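Long-range contact in ADP-ribosylating toxin CARDS (Mycoplasma pneumoniae, PDB 4TLV), which transfers ADP-ribose from NAD(+) to multiple target proteins in vitro and causes vacuolation of mammalian cells as the main virulence factor of this bacterium: residues Y48-A58 against Y131-I141. Residues are numbered along the deposited sequence; the frame is centred on the assembly and turned at random.
Sequences YFISTSETPTA and YQREWFTDGPI
Trp-135 O accepts two bonds from one residue: Thr-52 OG1 lies 2.7 Å from it and Thr-52 N 2.9 Å. The hydroxyl reaches it because OG1 sits between the backbone N and the carbonyl carbon (chi1 69°). The pair belongs to antiparallel strands 49-53 and 134-138 of the mono-ADP-ribosyltransferase domain. Strand 134-138 is the middle of a three-stranded sheet, with 89-91 on its other side. Ser-51, Thr-52 and Ser-53 match the Ser-Thr-Ser motif of pertussis- and cholera-type ADP-ribosyltransferases. On the face that carries Ser-51 and Phe-136, Ser-51 CB lies 3.1 Å from Glu-134 OE2, an oxygen hydrogen-bonded to His-38 NE2. Ser-53 OG donates to Gln-132 O (2.8 Å), tying the strand end to the turn before Glu-134.

Beyond the strand, the Glu-54 carboxylate is shared. Its OE1 takes Trp-135 NE1 (2.8 Å) on the anti lone pair, in the indole plane and nearly straight at 166°. Its OE2 forms a salt bridge with Arg-133 NH2 (2.8 Å), which approaches from above the carboxylate plane. Arg-590 also pairs with OE2. At the other end, Phe-136 CE2 lies 3.7 Å above the centre of the Phe-49 ring, the planes 49° apart. Trp-197 meets both rings edge-to-face. Asp-138 OD2 salt-bridges Arg-33; its OD1 sits in plane at the Tyr-48 edge, while Gly-139 CA rests over one face of that ring, 3.6 Å from its centroid.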
loop_
_atom_site.group_PDB
_atom_site.type_symbol
_atom_site.label_atom_id
_atom_site.label_comp_id
_atom_site.label_asym_id
_atom_site.label_seq_id
_atom_site.Cartn_x
_atom_site.Cartn_y
_atom_site.Cartn_z
ATOM N N TYR A 48 4.810 15.443 -18.062
ATOM C CA TYR A 48 6.246 15.620 -17.900
ATOM C C TYR A 48 6.764 14.632 -16.866
ATOM O O TYR A 48 7.949 14.485 -16.708
ATOM C CB TYR A 48 6.522 17.031 -17.373
ATOM C CG TYR A 48 7.979 17.431 -17.338
ATOM C CD1 TYR A 48 8.715 17.558 -18.519
ATOM C CD2 TYR A 48 8.606 17.743 -16.133
ATOM C CE1 TYR A 48 10.034 17.941 -18.498
ATOM C CE2 TYR A 48 9.933 18.141 -16.099
ATOM C CZ TYR A 48 10.645 18.233 -17.283
ATOM O OH TYR A 48 11.967 18.618 -17.246
ATOM N N PHE A 49 5.852 13.968 -16.152
ATOM C CA PHE A 49 6.246 13.092 -15.063
ATOM C C PHE A 49 6.412 11.660 -15.563
ATOM O O PHE A 49 5.580 11.180 -16.331
ATOM C CB PHE A 49 5.181 13.112 -13.965
ATOM C CG PHE A 49 4.944 14.481 -13.365
ATOM C CD1 PHE A 49 5.992 15.389 -13.238
ATOM C CD2 PHE A 49 3.678 14.854 -12.919
ATOM C CE1 PHE A 49 5.792 16.652 -12.679
ATOM C CE2 PHE A 49 3.469 16.113 -12.350
ATOM C CZ PHE A 49 4.545 17.020 -12.238
ATOM N N ILE A 50 7.465 10.977 -15.109
ATOM C CA ILE A 50 7.656 9.556 -15.450
ATOM C C ILE A 50 7.406 8.678 -14.223
ATOM O O ILE A 50 7.950 8.932 -13.154
ATOM C CB ILE A 50 9.065 9.286 -15.978
ATOM C CG1 ILE A 50 9.314 10.077 -17.268
ATOM C CG2 ILE A 50 9.272 7.792 -16.259
ATOM C CD1 ILE A 50 10.762 9.969 -17.756
ATOM N N SER A 51 6.593 7.635 -14.382
ATOM C CA SER A 51 6.214 6.795 -13.240
ATOM C C SER A 51 7.197 5.668 -12.947
ATOM O O SER A 51 7.748 5.039 -13.855
ATOM C CB SER A 51 4.820 6.196 -13.455
ATOM O OG SER A 51 4.818 5.446 -14.668
ATOM N N THR A 52 7.404 5.430 -11.657
ATOM C CA THR A 52 8.165 4.291 -11.170
ATOM C C THR A 52 7.480 3.845 -9.882
ATOM O O THR A 52 6.600 4.527 -9.358
ATOM C CB THR A 52 9.630 4.668 -10.802
ATOM O OG1 THR A 52 9.621 5.509 -9.634
ATOM C CG2 THR A 52 10.347 5.389 -11.959
ATOM N N SER A 53 7.894 2.704 -9.360
ATOM C CA SER A 53 7.278 2.159 -8.158
ATOM C C SER A 53 8.353 1.855 -7.100
ATOM O O SER A 53 9.493 1.549 -7.429
ATOM C CB SER A 53 6.494 0.891 -8.512
ATOM O OG SER A 53 5.983 0.285 -7.339
ATOM N N GLU A 54 7.988 1.957 -5.827
ATOM C CA GLU A 54 8.930 1.688 -4.757
ATOM C C GLU A 54 9.326 0.203 -4.685
ATOM O O GLU A 54 10.364 -0.124 -4.138
ATOM C CB GLU A 54 8.346 2.158 -3.417
ATOM C CG GLU A 54 9.392 2.476 -2.354
ATOM C CD GLU A 54 8.756 3.074 -1.099
ATOM O OE1 GLU A 54 8.208 4.198 -1.170
ATOM O OE2 GLU A 54 8.797 2.414 -0.044
ATOM N N THR A 55 8.518 -0.690 -5.247
ATOM C CA THR A 55 8.848 -2.130 -5.211
ATOM C C THR A 55 8.667 -2.786 -6.576
ATOM O O THR A 55 7.826 -2.354 -7.364
ATOM C CB THR A 55 7.945 -2.937 -4.223
ATOM O OG1 THR A 55 6.592 -2.974 -4.705
ATOM C CG2 THR A 55 7.976 -2.345 -2.807
ATOM N N PRO A 56 9.427 -3.865 -6.846
ATOM C CA PRO A 56 9.253 -4.594 -8.106
ATOM C C PRO A 56 7.847 -5.187 -8.224
ATOM O O PRO A 56 7.263 -5.215 -9.304
ATOM C CB PRO A 56 10.288 -5.732 -8.006
ATOM C CG PRO A 56 11.311 -5.230 -7.060
ATOM C CD PRO A 56 10.568 -4.373 -6.060
ATOM N N THR A 57 7.300 -5.659 -7.113
ATOM C CA THR A 57 5.984 -6.266 -7.149
ATOM C C THR A 57 4.898 -5.281 -7.600
ATOM O O THR A 57 4.018 -5.634 -8.389
ATOM C CB THR A 57 5.615 -6.875 -5.787
ATOM O OG1 THR A 57 6.588 -7.867 -5.445
ATOM C CG2 THR A 57 4.237 -7.518 -5.849
ATOM N N ALA A 58 4.954 -4.053 -7.096
ATOM C CA ALA A 58 3.992 -3.040 -7.511
ATOM C C ALA A 58 4.255 -2.565 -8.944
ATOM O O ALA A 58 3.315 -2.304 -9.692
ATOM C CB ALA A 58 3.987 -1.855 -6.520
ATOM N N TYR A 131 -1.710 1.274 -4.304
ATOM C CA TYR A 131 -0.895 0.055 -4.333
ATOM C C TYR A 131 0.262 0.179 -5.322
ATOM O O TYR A 131 1.234 -0.584 -5.254
ATOM C CB TYR A 131 -1.750 -1.163 -4.724
ATOM C CG TYR A 131 -2.043 -1.199 -6.215
ATOM C CD1 TYR A 131 -1.184 -1.844 -7.100
ATOM C CD2 TYR A 131 -3.165 -0.566 -6.738
ATOM C CE1 TYR A 131 -1.426 -1.847 -8.460
ATOM C CE2 TYR A 131 -3.410 -0.555 -8.106
ATOM C CZ TYR A 131 -2.544 -1.205 -8.958
ATOM O OH TYR A 131 -2.788 -1.206 -10.319
ATOM N N GLN A 132 0.146 1.112 -6.270
ATOM C CA GLN A 132 1.223 1.342 -7.237
ATOM C C GLN A 132 2.530 1.812 -6.582
ATOM O O GLN A 132 3.602 1.728 -7.186
ATOM C CB GLN A 132 0.780 2.334 -8.329
ATOM C CG GLN A 132 -0.348 1.786 -9.206
ATOM C CD GLN A 132 -0.804 2.762 -10.268
ATOM O OE1 GLN A 132 -1.164 2.229 -11.415
ATOM N NE2 GLN A 132 -0.826 3.989 -10.061
ATOM N N ARG A 133 2.442 2.298 -5.348
ATOM C CA ARG A 133 3.623 2.786 -4.639
ATOM C C ARG A 133 4.406 3.743 -5.528
ATOM O O ARG A 133 5.632 3.666 -5.593
ATOM C CB ARG A 133 4.528 1.611 -4.222
ATOM C CG ARG A 133 3.853 0.592 -3.297
ATOM C CD ARG A 133 3.898 1.009 -1.827
ATOM N NE ARG A 133 5.259 1.043 -1.246
ATOM C CZ ARG A 133 5.895 -0.005 -0.719
ATOM N NH1 ARG A 133 5.336 -1.223 -0.708
ATOM N NH2 ARG A 133 7.109 0.157 -0.198
ATOM N N GLU A 134 3.703 4.645 -6.214
ATOM C CA GLU A 134 4.339 5.450 -7.269
ATOM C C GLU A 134 5.275 6.536 -6.757
ATOM O O GLU A 134 4.924 7.319 -5.885
ATOM C CB GLU A 134 3.313 6.102 -8.220
ATOM C CG GLU A 134 4.015 6.989 -9.280
ATOM C CD GLU A 134 3.091 7.545 -10.349
ATOM O OE1 GLU A 134 1.853 7.409 -10.226
ATOM O OE2 GLU A 134 3.623 8.132 -11.316
ATOM N N TRP A 135 6.478 6.554 -7.310
ATOM C CA TRP A 135 7.365 7.712 -7.209
ATOM C C TRP A 135 7.446 8.216 -8.642
ATOM O O TRP A 135 7.729 7.439 -9.561
ATOM C CB TRP A 135 8.748 7.281 -6.714
ATOM C CG TRP A 135 8.780 6.989 -5.244
ATOM C CD1 TRP A 135 8.350 5.860 -4.624
ATOM C CD2 TRP A 135 9.261 7.863 -4.211
ATOM N NE1 TRP A 135 8.534 5.967 -3.261
ATOM C CE2 TRP A 135 9.097 7.187 -2.988
ATOM C CE3 TRP A 135 9.827 9.151 -4.210
ATOM C CZ2 TRP A 135 9.477 7.748 -1.766
ATOM C CZ3 TRP A 135 10.187 9.711 -3.005
ATOM C CH2 TRP A 135 10.015 9.004 -1.788
ATOM N N PHE A 136 7.133 9.485 -8.858
ATOM C CA PHE A 136 7.222 10.030 -10.201
ATOM C C PHE A 136 8.440 10.925 -10.293
ATOM O O PHE A 136 8.856 11.516 -9.291
ATOM C CB PHE A 136 5.938 10.770 -10.605
ATOM C CG PHE A 136 5.640 12.010 -9.787
ATOM C CD1 PHE A 136 4.947 11.916 -8.581
ATOM C CD2 PHE A 136 6.012 13.271 -10.245
ATOM C CE1 PHE A 136 4.650 13.046 -7.833
ATOM C CE2 PHE A 136 5.709 14.413 -9.494
ATOM C CZ PHE A 136 5.021 14.290 -8.289
ATOM N N THR A 137 9.027 11.011 -11.486
ATOM C CA THR A 137 10.168 11.901 -11.676
ATOM C C THR A 137 9.666 13.169 -12.339
ATOM O O THR A 137 8.728 13.136 -13.152
ATOM C CB THR A 137 11.272 11.272 -12.529
ATOM O OG1 THR A 137 10.768 11.031 -13.845
ATOM C CG2 THR A 137 11.726 9.945 -11.912
ATOM N N ASP A 138 10.264 14.287 -11.951
ATOM C CA ASP A 138 9.889 15.580 -12.494
ATOM C C ASP A 138 10.795 15.713 -13.705
ATOM O O ASP A 138 11.874 16.316 -13.638
ATOM C CB ASP A 138 10.159 16.667 -11.448
ATOM C CG ASP A 138 9.547 18.008 -11.805
ATOM O OD1 ASP A 138 8.978 18.147 -12.918
ATOM O OD2 ASP A 138 9.633 18.926 -10.962
ATOM N N GLY A 139 10.389 15.069 -14.792
ATOM C CA GLY A 139 11.164 15.062 -16.025
ATOM C C GLY A 139 11.925 13.785 -16.337
ATOM O O GLY A 139 11.753 12.757 -15.669
ATOM N N PRO A 140 12.783 13.841 -17.361
ATOM C CA PRO A 140 13.511 12.682 -17.881
ATOM C C PRO A 140 14.403 12.000 -16.845
ATOM O O PRO A 140 14.918 12.642 -15.926
ATOM C CB PRO A 140 14.413 13.289 -18.977
ATOM C CG PRO A 140 13.755 14.567 -19.343
ATOM C CD PRO A 140 13.130 15.078 -18.083
ATOM N N ILE A 141 14.607 10.703 -17.027
ATOM C CA ILE A 141 15.509 9.946 -16.173
ATOM C C ILE A 141 16.749 9.618 -16.982
ATOM O O ILE A 141 16.638 9.012 -18.039
ATOM C CB ILE A 141 14.862 8.628 -15.685
ATOM C CG1 ILE A 141 13.616 8.928 -14.847
ATOM C CG2 ILE A 141 15.876 7.812 -14.853
ATOM C CD1 ILE A 141 12.869 7.669 -14.396
#